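Local coordinates for solute-binding protein (Thermoactinomyces vulgaris, PDB 2ZYO) that binds maltotetraose and probably serves as the sugar-capturing component of a cyclo- and maltodextrin uptake system at the cell membrane, at residues I97-D100 and N101-N105; A114-G118 and G119-G123; K138-G141 and Q142-T146; N234-K238 and S239-A243; G357-W360 and E361-N365. All blocks are in the same frame, centred on the assembly; numbering follows the deposited sequence.

Contact 1 (I97-D100 and N101-N105); sequences IQVD and NSVKN
Val103 sets its CG1 anti to the backbone N (chi1 179°), and a chi1 of -64° puts Val99 CG2 between its own backbone N and carbonyl carbon, where it meets that methyl; the two branched side chains cross at about a right angle as the chain enters helix 101-104. Their branch points meet too, Val99 CB lying 3.8 Å from Val103 CB, and Val103 CG1 settles 4.0 Å from Val99 CG2. The other methyl of Val103, CG2, sits beside the Asp100 carbonyl. That oxygen serves two donors: Val103 N reaches Asp100 O at 3.0 Å from well above the carbonyl plane, in a bent bond, and Lys104 N adds a straighter but weak one at 3.3 Å. Asp100 holds the N-cap position, yet its carboxylate makes no capping bond. Instead a water donates to Asp100 OD2 at 2.7 Å, and the same water lies 2.9 Å from Ser102 OG. Beyond the turn, Val99 packs on Leu121 and Thr297, and Val103 on Gln301 of helix 293-302. With an alanine at Val103, Val99 CG2 would probably lose the CG1 methyl it packs on, opening a small gap at the start of the helix. The first turn is thus held by a backbone carbonyl and a valine pair, while the partial positive charge of the helix start may still help stabilise the nearby carboxylate.

Contact 2 (A114-G118 and G119-G123); sequences ALTYG and GKLYG
Thr116 and Leu121 form an antiparallel non-hydrogen-bonded pair and Tyr117 and Lys120 a hydrogen-bonded one, closed by a type I' turn in which Gly118 and Gly119 both have positive phi. Tyr117 N gives a nearly straight bond to Lys120 O at 2.8 Å, and Lys120 N returns one to Tyr117 O at 3.1 Å from above the carbonyl plane. Farther from the turn, Tyr122 N reaches Leu115 O at 3.0 Å. This is a beta hairpin with a two-residue loop, the short strand 116-117 folding back on the start of strand 120-136. On the face of Thr116 and Leu121, CD1 of Leu121 lies 3.7 Å from Thr116 OG1, which itself bonds to Met112 O, and about as near to Leu115 O. The Thr116 and Leu121 side chains cross at about a right angle. On the other face the CB of Tyr117 packs against Tyr122 CE2 at 3.9 Å. Tyr122, its CG anti to the carbonyl carbon (chi1 -72°), turns a ring edge to Tyr117 O; a water in the same plane donates to Tyr117 O and bonds with Tyr122 OH. Both tyrosines also rest on Leu85 and Val89 of helix 85-90. Leu115 CD1 presses on the buried carbonyl of Gly123, 3.5 Å from an O that has no polar partner in the model.

Contact 3 (K138-G141 and Q142-T146); sequences KLMG and QVPAT
Met140 meets Val143 and Pro144 through apolar contacts made by the end of its side chain. The chain runs straight out from the backbone, CG anti to N (chi1 178°), and then bends at its last torsion (chi3 -80°), which carries the methyl round to the proline. The sulfur lies 4.0 Å from Val143 CG1, and Met140 CE is likewise 4.0 Å from Pro144 CD. Met140 crosses both partners at about a right angle, a single thioether laid across a methyl and the CD corner of a ring. An alanine at Met140 removes everything beyond CB, and would probably leave Val143 CG1 and Pro144 CD without the thioether they pack on and open a gap beneath the loop.

Polar bonding is slight. Gln142 bends at chi2 and turns its amide forward along the chain, where NE2 makes a weak bond to Val143 O at 3.4 Å. At the far end Thr146 occupies the N-cap of helix 147-157: its side chain caps a backbone N there, and OG1 also bonds to Glu149 OE1.

The whole stretch is the surface link from strand 120-136 to helix 147-157. Met140 is buried between Tyr135 of that strand, Ala244 of strand 242-247 and Tyr153 of the helix. Val143 lies on Leu133 and Tyr135, and Pro144 on Leu150.

Contact 4 (N234-K238 and S239-A243); sequences NGLFK and SGKVA
Ser239 and Gly240 bond back to the last turn of helix 230-238. Gly240 N reaches Phe237 O at 3.1 Å in a fairly straight bond, the donor standing above the carbonyl plane. Ser239 N is shared weakly between Gly235 O and Leu236 O. The hydroxyl of Ser239, placed between its own N and carbonyl carbon (chi1 82°), also donates to Leu236 O; the modelled separation of OG and that O, 2.5 Å, is very short and its exact value doubtful. The same OG accepts from Lys241 NZ at 2.9 Å, and a weak bond comes to it from Lys241 N. Lys241 reaches it because its chain bends at chi3 and chi4, and its ammonium also bonds to Gln163 O.

One water ties the helix end to the strand that follows, donating to Phe237 O at 2.8 Å and to Val242 O at 2.7 Å.

The apolar contacts centre on Val242. Its CG2 touches Leu236 CB at 3.7 Å, and its CB lies 3.9 Å from Phe237 CD1, the Phe237 and Val242 side chains crossing at about a right angle. The Phe237 ring meets Val242 O obliquely and turns an edge to Ala243 O. Behind this layer Leu236 and Val242 rest on Tyr165 and Leu168 of strand 165-169, and the Phe237 ring meets that of Tyr255.

Gly240, with its positive phi and bonds back into the last turn, makes a Schellman motif, the helix C-terminal cap that here redirects the chain into strand 242-247 of the mixed sheet.

Contact 5 (G357-W360 and E361-N365); sequences GVVW and EPINN. With GLC (alpha-D-glucopyranose), chain B.
Trp360 and Asn364, one turn apart on helix 360-371, both reach the same glucose unit of the bound glycan. One face of the indole lies against the sugar: C4 of the glucose stands 3.4 Å above the ring plane, offset toward the rim, and the exocyclic C6 comes to 3.3 Å from Trp360 CE3. With CG anti to the carbonyl carbon (chi1 -59°), the ring swings out from the helix start to take up this place. Asn364 adds a weak, bent hydrogen bond from ND2 to the glucose O6 at 3.0 Å. Asn173 OD1 also bonds to this sugar.

In the next shell, Asn364 OD1 accepts from Phe174 N, which fixes the turn of the amide and leaves ND2 facing the sugar. The two pocket residues are linked through the backbone too, Asn364 N bonding to Trp360 O at 2.9 Å. One residue back, Ile363 N reaches Val359 O at 3.1 Å, and Val359 CG1 and Ile363 CG2 belong to side chains that lie side by side, pointing the same way; both touch Met388 of helix 377-394. Pro362 brings no N-H to this first turn; its CD rests instead against Val358 O at 3.1 Å. Ahead of the turn a water donates to Gly357 O and accepts from Glu361 N.

An aromatic face set against a sugar ring is a hallmark of carbohydrate-binding sites: here the tryptophan offers apolar contact over a broad surface, and the asparagine, bonded weakly to O6, probably adds directional preference more than strength.

In the fold
The five contacts follow one another in series along the chain; each is a local turn of adjoining segments, and none nests in or crosses another. Contact 1, the start of helix 101-104, and contact 2, the hairpin turn that opens strand 120-136, touch: Ile97 N lies 2.9 Å from Leu121 O, a probable hydrogen bond. The same strand leads into contact 3, a connecting loop, which meets contact 4, a helix end, where Leu139 CD1 packs 3.5 Å from Gly240 O. Contact 2 lies across the chain's centre from contacts 3 and 4, joined to contact 4 through the mixed sheet holding strands 120-136 and 242-247. Contact 5, the start of helix 360-371, stands apart beside the glycan, its nearest atoms about 10 Å from contact 2 and 15 Å from contact 4.

Contact 1 (I97-D100 and N101-N105)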
loop_
_atom_site.group_PDB
_atom_site.type_symbol
_atom_site.label_atom_id
_atom_site.label_comp_id
_atom_site.label_asym_id
_atom_site.label_seq_id
_atom_site.Cartn_x
_atom_site.Cartn_y
_atom_site.Cartn_z
ATOM N N ILE A 97 8.210 16.740 10.077
ATOM C CA ILE A 97 9.620 16.555 10.392
ATOM C C ILE A 97 10.454 17.540 9.587
ATOM O O ILE A 97 10.084 17.924 8.473
ATOM C CB ILE A 97 10.116 15.101 10.175
ATOM C CG1 ILE A 97 9.853 14.622 8.742
ATOM C CG2 ILE A 97 9.480 14.168 11.203
ATOM C CD1 ILE A 97 10.688 13.407 8.338
ATOM N N GLN A 98 11.568 17.958 10.172
ATOM C CA GLN A 98 12.481 18.869 9.510
ATOM C C GLN A 98 13.802 18.160 9.250
ATOM O O GLN A 98 14.639 18.013 10.146
ATOM C CB GLN A 98 12.670 20.140 10.342
ATOM C CG GLN A 98 11.394 20.960 10.474
ATOM C CD GLN A 98 11.597 22.232 11.262
ATOM O OE1 GLN A 98 11.559 22.228 12.493
ATOM N NE2 GLN A 98 11.802 23.340 10.553
ATOM N N VAL A 99 13.951 17.685 8.016
ATOM C CA VAL A 99 15.182 17.056 7.550
ATOM C C VAL A 99 15.593 17.675 6.219
ATOM O O VAL A 99 14.752 18.206 5.488
ATOM C CB VAL A 99 15.040 15.510 7.397
ATOM C CG1 VAL A 99 14.772 14.852 8.747
ATOM C CG2 VAL A 99 13.949 15.144 6.390
ATOM N N ASP A 100 16.886 17.608 5.912
ATOM C CA ASP A 100 17.412 18.160 4.667
ATOM C C ASP A 100 16.978 17.315 3.478
ATOM O O ASP A 100 16.611 16.148 3.638
ATOM C CB ASP A 100 18.941 18.228 4.713
ATOM C CG ASP A 100 19.462 19.056 5.876
ATOM O OD1 ASP A 100 18.758 19.986 6.322
ATOM O OD2 ASP A 100 20.588 18.775 6.337
ATOM N N ASN A 101 17.028 17.903 2.286
ATOM C CA ASN A 101 16.706 17.177 1.058
ATOM C C ASN A 101 17.586 15.942 0.864
ATOM O O ASN A 101 17.141 14.941 0.301
ATOM C CB ASN A 101 16.796 18.098 -0.162
ATOM C CG ASN A 101 16.231 17.459 -1.422
ATOM O OD1 ASN A 101 16.950 17.257 -2.402
ATOM N ND2 ASN A 101 14.944 17.128 -1.399
ATOM N N SER A 102 18.826 16.017 1.349
ATOM C CA SER A 102 19.763 14.893 1.281
ATOM C C SER A 102 19.237 13.674 2.036
ATOM O O SER A 102 19.484 12.536 1.636
ATOM C CB SER A 102 21.138 15.298 1.824
ATOM O OG SER A 102 21.086 15.576 3.212
ATOM N N VAL A 103 18.513 13.925 3.125
ATOM C CA VAL A 103 17.885 12.859 3.909
ATOM C C VAL A 103 16.708 12.248 3.143
ATOM O O VAL A 103 16.579 11.023 3.075
ATOM C CB VAL A 103 17.423 13.365 5.302
ATOM C CG1 VAL A 103 16.755 12.243 6.091
ATOM C CG2 VAL A 103 18.600 13.940 6.089
ATOM N N LYS A 104 15.861 13.101 2.564
ATOM C CA LYS A 104 14.757 12.646 1.717
ATOM C C LYS A 104 15.281 11.787 0.573
ATOM O O LYS A 104 14.701 10.748 0.248
ATOM C CB LYS A 104 13.979 13.834 1.140
ATOM C CG LYS A 104 13.069 14.550 2.128
ATOM C CD LYS A 104 12.191 15.596 1.438
ATOM C CE LYS A 104 11.150 14.965 0.511
ATOM N NZ LYS A 104 10.443 15.989 -0.313
ATOM N N ASN A 105 16.394 12.224 -0.017
ATOM C CA ASN A 105 16.988 11.549 -1.171
ATOM C C ASN A 105 17.627 10.188 -0.871
ATOM O O ASN A 105 18.094 9.509 -1.784
ATOM C CB ASN A 105 17.980 12.473 -1.882
ATOM C CG ASN A 105 17.293 13.580 -2.668
ATOM O OD1 ASN A 105 16.114 13.481 -3.019
ATOM N ND2 ASN A 105 18.037 14.637 -2.960
HETATM O O HOH W 1 22.437 17.778 4.602
#

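Contact 2 (A114-G118 and G119-G123)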
loop_
_atom_site.group_PDB
_atom_site.type_symbol
_atom_site.label_atom_id
_atom_site.label_comp_id
_atom_site.label_asym_id
_atom_site.label_seq_id
_atom_site.Cartn_x
_atom_site.Cartn_y
_atom_site.Cartn_z
ATOM N N ALA A 114 4.338 9.862 -0.764
ATOM C CA ALA A 114 3.295 9.260 0.067
ATOM C C ALA A 114 3.286 9.812 1.491
ATOM O O ALA A 114 2.248 9.807 2.148
ATOM C CB ALA A 114 3.437 7.747 0.090
ATOM N N LEU A 115 4.438 10.292 1.956
ATOM C CA LEU A 115 4.564 10.792 3.326
ATOM C C LEU A 115 4.546 12.320 3.404
ATOM O O LEU A 115 4.749 12.903 4.472
ATOM C CB LEU A 115 5.815 10.212 4.001
ATOM C CG LEU A 115 5.941 8.683 4.027
ATOM C CD1 LEU A 115 7.149 8.267 4.843
ATOM C CD2 LEU A 115 4.673 8.003 4.561
ATOM N N THR A 116 4.289 12.951 2.262
ATOM C CA THR A 116 4.161 14.398 2.167
ATOM C C THR A 116 2.680 14.760 2.122
ATOM O O THR A 116 1.881 14.067 1.486
ATOM C CB THR A 116 4.896 14.935 0.916
ATOM O OG1 THR A 116 6.281 14.577 0.993
ATOM C CG2 THR A 116 4.782 16.451 0.807
ATOM N N TYR A 117 2.318 15.837 2.817
ATOM C CA TYR A 117 0.934 16.294 2.875
ATOM C C TYR A 117 0.869 17.807 3.044
ATOM O O TYR A 117 1.497 18.362 3.944
ATOM C CB TYR A 117 0.190 15.602 4.019
ATOM C CG TYR A 117 -1.307 15.639 3.862
ATOM C CD1 TYR A 117 -1.971 14.637 3.157
ATOM C CD2 TYR A 117 -2.063 16.675 4.408
ATOM C CE1 TYR A 117 -3.346 14.664 2.999
ATOM C CE2 TYR A 117 -3.443 16.710 4.258
ATOM C CZ TYR A 117 -4.076 15.703 3.551
ATOM O OH TYR A 117 -5.442 15.724 3.397
ATOM N N GLY A 118 0.113 18.464 2.168
ATOM C CA GLY A 118 -0.040 19.919 2.204
ATOM C C GLY A 118 1.269 20.690 2.150
ATOM O O GLY A 118 1.414 21.721 2.810
ATOM N N GLY A 119 2.222 20.181 1.371
ATOM C CA GLY A 119 3.527 20.823 1.200
ATOM C C GLY A 119 4.489 20.656 2.366
ATOM O O GLY A 119 5.456 21.413 2.493
ATOM N N LYS A 120 4.222 19.668 3.219
ATOM C CA LYS A 120 5.071 19.379 4.376
ATOM C C LYS A 120 5.337 17.881 4.489
ATOM O O LYS A 120 4.494 17.063 4.115
ATOM C CB LYS A 120 4.433 19.907 5.667
ATOM C CG LYS A 120 4.248 21.424 5.693
ATOM C CD LYS A 120 3.630 21.915 6.992
ATOM C CE LYS A 120 3.535 23.436 7.004
ATOM N NZ LYS A 120 3.054 23.968 8.309
ATOM N N LEU A 121 6.513 17.533 5.006
ATOM C CA LEU A 121 6.903 16.135 5.179
ATOM C C LEU A 121 6.582 15.651 6.590
ATOM O O LEU A 121 6.918 16.318 7.568
ATOM C CB LEU A 121 8.397 15.959 4.888
ATOM C CG LEU A 121 8.957 14.535 4.960
ATOM C CD1 LEU A 121 8.311 13.633 3.913
ATOM C CD2 LEU A 121 10.467 14.554 4.796
ATOM N N TYR A 122 5.948 14.483 6.688
ATOM C CA TYR A 122 5.499 13.958 7.981
ATOM C C TYR A 122 6.205 12.698 8.475
ATOM O O TYR A 122 5.954 12.240 9.590
ATOM C CB TYR A 122 3.977 13.781 7.983
ATOM C CG TYR A 122 3.289 15.113 8.041
ATOM C CD1 TYR A 122 3.026 15.723 9.266
ATOM C CD2 TYR A 122 2.949 15.794 6.872
ATOM C CE1 TYR A 122 2.417 16.967 9.327
ATOM C CE2 TYR A 122 2.341 17.039 6.922
ATOM C CZ TYR A 122 2.081 17.618 8.151
ATOM O OH TYR A 122 1.479 18.851 8.204
ATOM N N GLY A 123 7.099 12.146 7.666
ATOM C CA GLY A 123 7.833 10.973 8.115
ATOM C C GLY A 123 8.860 10.422 7.158
ATOM O O GLY A 123 9.050 10.943 6.056
HETATM O O HOH W 2 0.589 20.079 5.999
#

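Contact 3 (K138-G141 and Q142-T146)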
loop_
_atom_site.group_PDB
_atom_site.type_symbol
_atom_site.label_atom_id
_atom_site.label_comp_id
_atom_site.label_asym_id
_atom_site.label_seq_id
_atom_site.Cartn_x
_atom_site.Cartn_y
_atom_site.Cartn_z
ATOM N N LYS A 138 4.956 -24.250 -11.090
ATOM C CA LYS A 138 4.614 -25.546 -11.679
ATOM C C LYS A 138 3.587 -25.413 -12.806
ATOM O O LYS A 138 3.360 -26.366 -13.563
ATOM C CB LYS A 138 4.098 -26.511 -10.605
ATOM C CG LYS A 138 5.140 -26.909 -9.570
ATOM C CD LYS A 138 4.576 -27.901 -8.566
ATOM C CE LYS A 138 5.568 -28.172 -7.447
ATOM N NZ LYS A 138 4.973 -29.023 -6.378
ATOM N N LEU A 139 2.980 -24.231 -12.921
ATOM C CA LEU A 139 1.902 -23.996 -13.886
ATOM C C LEU A 139 2.216 -22.923 -14.928
ATOM O O LEU A 139 1.628 -22.922 -16.010
ATOM C CB LEU A 139 0.596 -23.648 -13.162
ATOM C CG LEU A 139 0.044 -24.649 -12.144
ATOM C CD1 LEU A 139 -1.168 -24.060 -11.440
ATOM C CD2 LEU A 139 -0.313 -25.983 -12.794
ATOM N N MET A 140 3.129 -22.015 -14.595
ATOM C CA MET A 140 3.495 -20.917 -15.487
ATOM C C MET A 140 5.009 -20.731 -15.538
ATOM O O MET A 140 5.679 -20.736 -14.499
ATOM C CB MET A 140 2.807 -19.619 -15.048
ATOM C CG MET A 140 3.157 -18.392 -15.891
ATOM S SD MET A 140 2.199 -16.930 -15.447
ATOM C CE MET A 140 0.658 -17.255 -16.290
ATOM N N GLY A 141 5.530 -20.567 -16.752
ATOM C CA GLY A 141 6.954 -20.344 -16.977
ATOM C C GLY A 141 7.242 -18.887 -17.272
ATOM O O GLY A 141 7.397 -18.078 -16.355
ATOM N N GLN A 142 7.321 -18.548 -18.556
ATOM C CA GLN A 142 7.436 -17.156 -18.956
ATOM C C GLN A 142 6.083 -16.490 -18.758
ATOM O O GLN A 142 5.074 -16.945 -19.298
ATOM C CB GLN A 142 7.888 -17.033 -20.415
ATOM C CG GLN A 142 7.996 -15.590 -20.918
ATOM C CD GLN A 142 9.031 -14.777 -20.163
ATOM O OE1 GLN A 142 10.148 -15.235 -19.928
ATOM N NE2 GLN A 142 8.660 -13.562 -19.774
ATOM N N VAL A 143 6.070 -15.421 -17.966
ATOM C CA VAL A 143 4.854 -14.639 -17.747
ATOM C C VAL A 143 4.442 -13.919 -19.038
ATOM O O VAL A 143 5.301 -13.595 -19.859
ATOM C CB VAL A 143 5.009 -13.626 -16.575
ATOM C CG1 VAL A 143 5.257 -14.359 -15.263
ATOM C CG2 VAL A 143 6.118 -12.612 -16.848
ATOM N N PRO A 144 3.127 -13.704 -19.239
ATOM C CA PRO A 144 2.669 -12.947 -20.409
ATOM C C PRO A 144 3.342 -11.577 -20.521
ATOM O O PRO A 144 3.488 -10.870 -19.519
ATOM C CB PRO A 144 1.169 -12.800 -20.160
ATOM C CG PRO A 144 0.817 -13.991 -19.335
ATOM C CD PRO A 144 1.993 -14.176 -18.419
ATOM N N ALA A 145 3.755 -11.228 -21.737
ATOM C CA ALA A 145 4.523 -10.007 -21.995
ATOM C C ALA A 145 3.663 -8.747 -22.023
ATOM O O ALA A 145 4.166 -7.643 -21.798
ATOM C CB ALA A 145 5.296 -10.142 -23.300
ATOM N N THR A 146 2.377 -8.917 -22.318
ATOM C CA THR A 146 1.441 -7.797 -22.429
ATOM C C THR A 146 0.140 -8.136 -21.716
ATOM O O THR A 146 -0.148 -9.306 -21.452
ATOM C CB THR A 146 1.103 -7.471 -23.901
ATOM O OG1 THR A 146 0.457 -8.600 -24.502
ATOM C CG2 THR A 146 2.354 -7.111 -24.698
#

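Contact 4 (N234-K238 and S239-A243)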
loop_
_atom_site.group_PDB
_atom_site.type_symbol
_atom_site.label_atom_id
_atom_site.label_comp_id
_atom_site.label_asym_id
_atom_site.label_seq_id
_atom_site.Cartn_x
_atom_site.Cartn_y
_atom_site.Cartn_z
ATOM N N ASN A 234 -7.151 -16.608 -2.693
ATOM C CA ASN A 234 -6.093 -17.243 -1.915
ATOM C C ASN A 234 -6.278 -18.751 -1.775
ATOM O O ASN A 234 -5.336 -19.516 -1.984
ATOM C CB ASN A 234 -5.964 -16.579 -0.542
ATOM C CG ASN A 234 -5.566 -15.117 -0.640
ATOM O OD1 ASN A 234 -4.852 -14.715 -1.558
ATOM N ND2 ASN A 234 -6.030 -14.314 0.309
ATOM N N GLY A 235 -7.497 -19.167 -1.442
ATOM C CA GLY A 235 -7.822 -20.585 -1.296
ATOM C C GLY A 235 -7.527 -21.380 -2.554
ATOM O O GLY A 235 -6.883 -22.430 -2.498
ATOM N N LEU A 236 -7.985 -20.865 -3.693
ATOM C CA LEU A 236 -7.791 -21.542 -4.971
ATOM C C LEU A 236 -6.340 -21.553 -5.444
ATOM O O LEU A 236 -5.895 -22.533 -6.040
ATOM C CB LEU A 236 -8.729 -20.984 -6.045
ATOM C CG LEU A 236 -10.204 -21.357 -5.861
ATOM C CD1 LEU A 236 -11.076 -20.681 -6.902
ATOM C CD2 LEU A 236 -10.394 -22.868 -5.903
ATOM N N PHE A 237 -5.600 -20.477 -5.177
ATOM C CA PHE A 237 -4.172 -20.467 -5.501
ATOM C C PHE A 237 -3.412 -21.492 -4.653
ATOM O O PHE A 237 -2.561 -22.224 -5.164
ATOM C CB PHE A 237 -3.564 -19.067 -5.353
ATOM C CG PHE A 237 -2.152 -18.968 -5.868
ATOM C CD1 PHE A 237 -1.895 -18.947 -7.238
ATOM C CD2 PHE A 237 -1.079 -18.908 -4.984
ATOM C CE1 PHE A 237 -0.586 -18.864 -7.718
ATOM C CE2 PHE A 237 0.232 -18.827 -5.453
ATOM C CZ PHE A 237 0.477 -18.803 -6.822
ATOM N N LYS A 238 -3.737 -21.550 -3.363
ATOM C CA LYS A 238 -3.114 -22.513 -2.447
ATOM C C LYS A 238 -3.460 -23.962 -2.795
ATOM O O LYS A 238 -2.727 -24.881 -2.425
ATOM C CB LYS A 238 -3.488 -22.209 -0.994
ATOM C CG LYS A 238 -2.826 -20.949 -0.439
ATOM C CD LYS A 238 -3.120 -20.749 1.045
ATOM C CE LYS A 238 -4.546 -20.271 1.280
ATOM N NZ LYS A 238 -4.832 -20.082 2.730
ATOM N N SER A 239 -4.564 -24.150 -3.519
ATOM C CA SER A 239 -5.015 -25.469 -3.968
ATOM C C SER A 239 -4.142 -26.033 -5.092
ATOM O O SER A 239 -4.247 -27.212 -5.431
ATOM C CB SER A 239 -6.469 -25.401 -4.441
ATOM O OG SER A 239 -6.552 -24.924 -5.777
ATOM N N GLY A 240 -3.304 -25.181 -5.677
ATOM C CA GLY A 240 -2.413 -25.580 -6.765
ATOM C C GLY A 240 -3.074 -25.641 -8.130
ATOM O O GLY A 240 -2.514 -26.210 -9.067
ATOM N N LYS A 241 -4.261 -25.050 -8.250
ATOM C CA LYS A 241 -5.007 -25.075 -9.511
ATOM C C LYS A 241 -5.178 -23.687 -10.141
ATOM O O LYS A 241 -6.037 -23.493 -11.003
ATOM C CB LYS A 241 -6.370 -25.749 -9.319
ATOM C CG LYS A 241 -6.306 -27.240 -8.996
ATOM C CD LYS A 241 -7.701 -27.851 -8.858
ATOM C CE LYS A 241 -8.293 -27.662 -7.457
ATOM N NZ LYS A 241 -8.767 -26.267 -7.177
ATOM N N VAL A 242 -4.359 -22.729 -9.710
ATOM C CA VAL A 242 -4.377 -21.381 -10.282
ATOM C C VAL A 242 -2.962 -20.992 -10.703
ATOM O O VAL A 242 -2.052 -20.947 -9.874
ATOM C CB VAL A 242 -4.954 -20.332 -9.294
ATOM C CG1 VAL A 242 -4.898 -18.931 -9.896
ATOM C CG2 VAL A 242 -6.392 -20.678 -8.912
ATOM N N ALA A 243 -2.782 -20.712 -11.992
ATOM C CA ALA A 243 -1.460 -20.386 -12.524
ATOM C C ALA A 243 -0.933 -19.051 -12.007
ATOM O O ALA A 243 0.228 -18.955 -11.613
ATOM C CB ALA A 243 -1.475 -20.402 -14.042
HETATM O O HOH W 3 -1.923 -22.635 -7.831
#

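Contact 5 (G357-W360 and E361-N365)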
loop_
_atom_site.group_PDB
_atom_site.type_symbol
_atom_site.label_atom_id
_atom_site.label_comp_id
_atom_site.label_asym_id
_atom_site.label_seq_id
_atom_site.Cartn_x
_atom_site.Cartn_y
_atom_site.Cartn_z
ATOM N N GLY A 357 -11.357 7.873 2.153
ATOM C CA GLY A 357 -11.991 6.912 3.057
ATOM C C GLY A 357 -13.387 6.472 2.651
ATOM O O GLY A 357 -13.768 5.320 2.871
ATOM N N VAL A 358 -14.146 7.386 2.050
ATOM C CA VAL A 358 -15.527 7.098 1.655
ATOM C C VAL A 358 -15.661 6.734 0.171
ATOM O O VAL A 358 -16.771 6.551 -0.331
ATOM C CB VAL A 358 -16.494 8.257 2.026
ATOM C CG1 VAL A 358 -16.537 8.455 3.539
ATOM C CG2 VAL A 358 -16.108 9.548 1.312
ATOM N N VAL A 359 -14.527 6.629 -0.520
ATOM C CA VAL A 359 -14.517 6.245 -1.934
ATOM C C VAL A 359 -14.637 4.727 -2.101
ATOM O O VAL A 359 -15.362 4.256 -2.983
ATOM C CB VAL A 359 -13.260 6.787 -2.676
ATOM C CG1 VAL A 359 -13.084 6.124 -4.048
ATOM C CG2 VAL A 359 -13.345 8.294 -2.828
ATOM N N TRP A 360 -13.945 3.978 -1.242
ATOM C CA TRP A 360 -13.835 2.520 -1.371
ATOM C C TRP A 360 -15.178 1.796 -1.472
ATOM O O TRP A 360 -15.382 1.004 -2.392
ATOM C CB TRP A 360 -13.005 1.923 -0.227
ATOM C CG TRP A 360 -11.607 2.455 -0.137
ATOM C CD1 TRP A 360 -11.113 3.292 0.820
ATOM C CD2 TRP A 360 -10.521 2.191 -1.037
ATOM N NE1 TRP A 360 -9.787 3.564 0.579
ATOM C CE2 TRP A 360 -9.399 2.903 -0.557
ATOM C CE3 TRP A 360 -10.388 1.421 -2.202
ATOM C CZ2 TRP A 360 -8.154 2.868 -1.200
ATOM C CZ3 TRP A 360 -9.150 1.389 -2.843
ATOM C CH2 TRP A 360 -8.051 2.108 -2.339
ATOM N N GLU A 361 -16.085 2.064 -0.532
ATOM C CA GLU A 361 -17.379 1.370 -0.487
ATOM C C GLU A 361 -18.196 1.525 -1.785
ATOM O O GLU A 361 -18.540 0.516 -2.406
ATOM C CB GLU A 361 -18.189 1.787 0.753
ATOM C CG GLU A 361 -19.497 1.020 0.959
ATOM C CD GLU A 361 -20.366 1.611 2.062
ATOM O OE1 GLU A 361 -19.812 2.105 3.070
ATOM O OE2 GLU A 361 -21.606 1.579 1.923
ATOM N N PRO A 362 -18.499 2.775 -2.202
ATOM C CA PRO A 362 -19.247 3.001 -3.447
ATOM C C PRO A 362 -18.562 2.460 -4.706
ATOM O O PRO A 362 -19.237 1.892 -5.566
ATOM C CB PRO A 362 -19.363 4.529 -3.525
ATOM C CG PRO A 362 -19.121 5.011 -2.152
ATOM C CD PRO A 362 -18.188 4.046 -1.521
ATOM N N ILE A 363 -17.245 2.632 -4.822
ATOM C CA ILE A 363 -16.544 2.159 -6.021
ATOM C C ILE A 363 -16.505 0.629 -6.105
ATOM O O ILE A 363 -16.635 0.062 -7.194
ATOM C CB ILE A 363 -15.128 2.803 -6.213
ATOM C CG1 ILE A 363 -14.600 2.556 -7.636
ATOM C CG2 ILE A 363 -14.131 2.308 -5.171
ATOM C CD1 ILE A 363 -15.399 3.248 -8.727
ATOM N N ASN A 364 -16.340 -0.028 -4.958
ATOM C CA ASN A 364 -16.351 -1.489 -4.911
ATOM C C ASN A 364 -17.740 -2.051 -5.183
ATOM O O ASN A 364 -17.878 -3.066 -5.867
ATOM C CB ASN A 364 -15.793 -2.007 -3.583
ATOM C CG ASN A 364 -14.305 -1.744 -3.434
ATOM O OD1 ASN A 364 -13.591 -1.552 -4.422
ATOM N ND2 ASN A 364 -13.829 -1.730 -2.193
ATOM N N ASN A 365 -18.765 -1.383 -4.654
ATOM C CA ASN A 365 -20.148 -1.738 -4.960
ATOM C C ASN A 365 -20.424 -1.623 -6.455
ATOM O O ASN A 365 -21.081 -2.486 -7.038
ATOM C CB ASN A 365 -21.125 -0.865 -4.167
ATOM C CG ASN A 365 -21.166 -1.220 -2.690
ATOM O OD1 ASN A 365 -20.546 -2.188 -2.247
ATOM N ND2 ASN A 365 -21.904 -0.431 -1.919
HETATM C C1 GLC B . -7.312 -1.136 0.474
HETATM C C2 GLC B . -7.472 0.031 1.451
HETATM C C3 GLC B . -8.761 -0.134 2.252
HETATM C C4 GLC B . -9.957 -0.276 1.306
HETATM C C5 GLC B . -9.708 -1.422 0.319
HETATM C C6 GLC B . -10.794 -1.533 -0.732
HETATM O O2 GLC B . -6.363 0.070 2.334
HETATM O O3 GLC B . -8.947 0.988 3.100
HETATM O O4 GLC B . -11.133 -0.539 2.057
HETATM O O5 GLC B . -8.455 -1.227 -0.376
HETATM O O6 GLC B . -11.397 -2.817 -0.710
HETATM O O HOH W 4 -15.652 3.626 1.944
#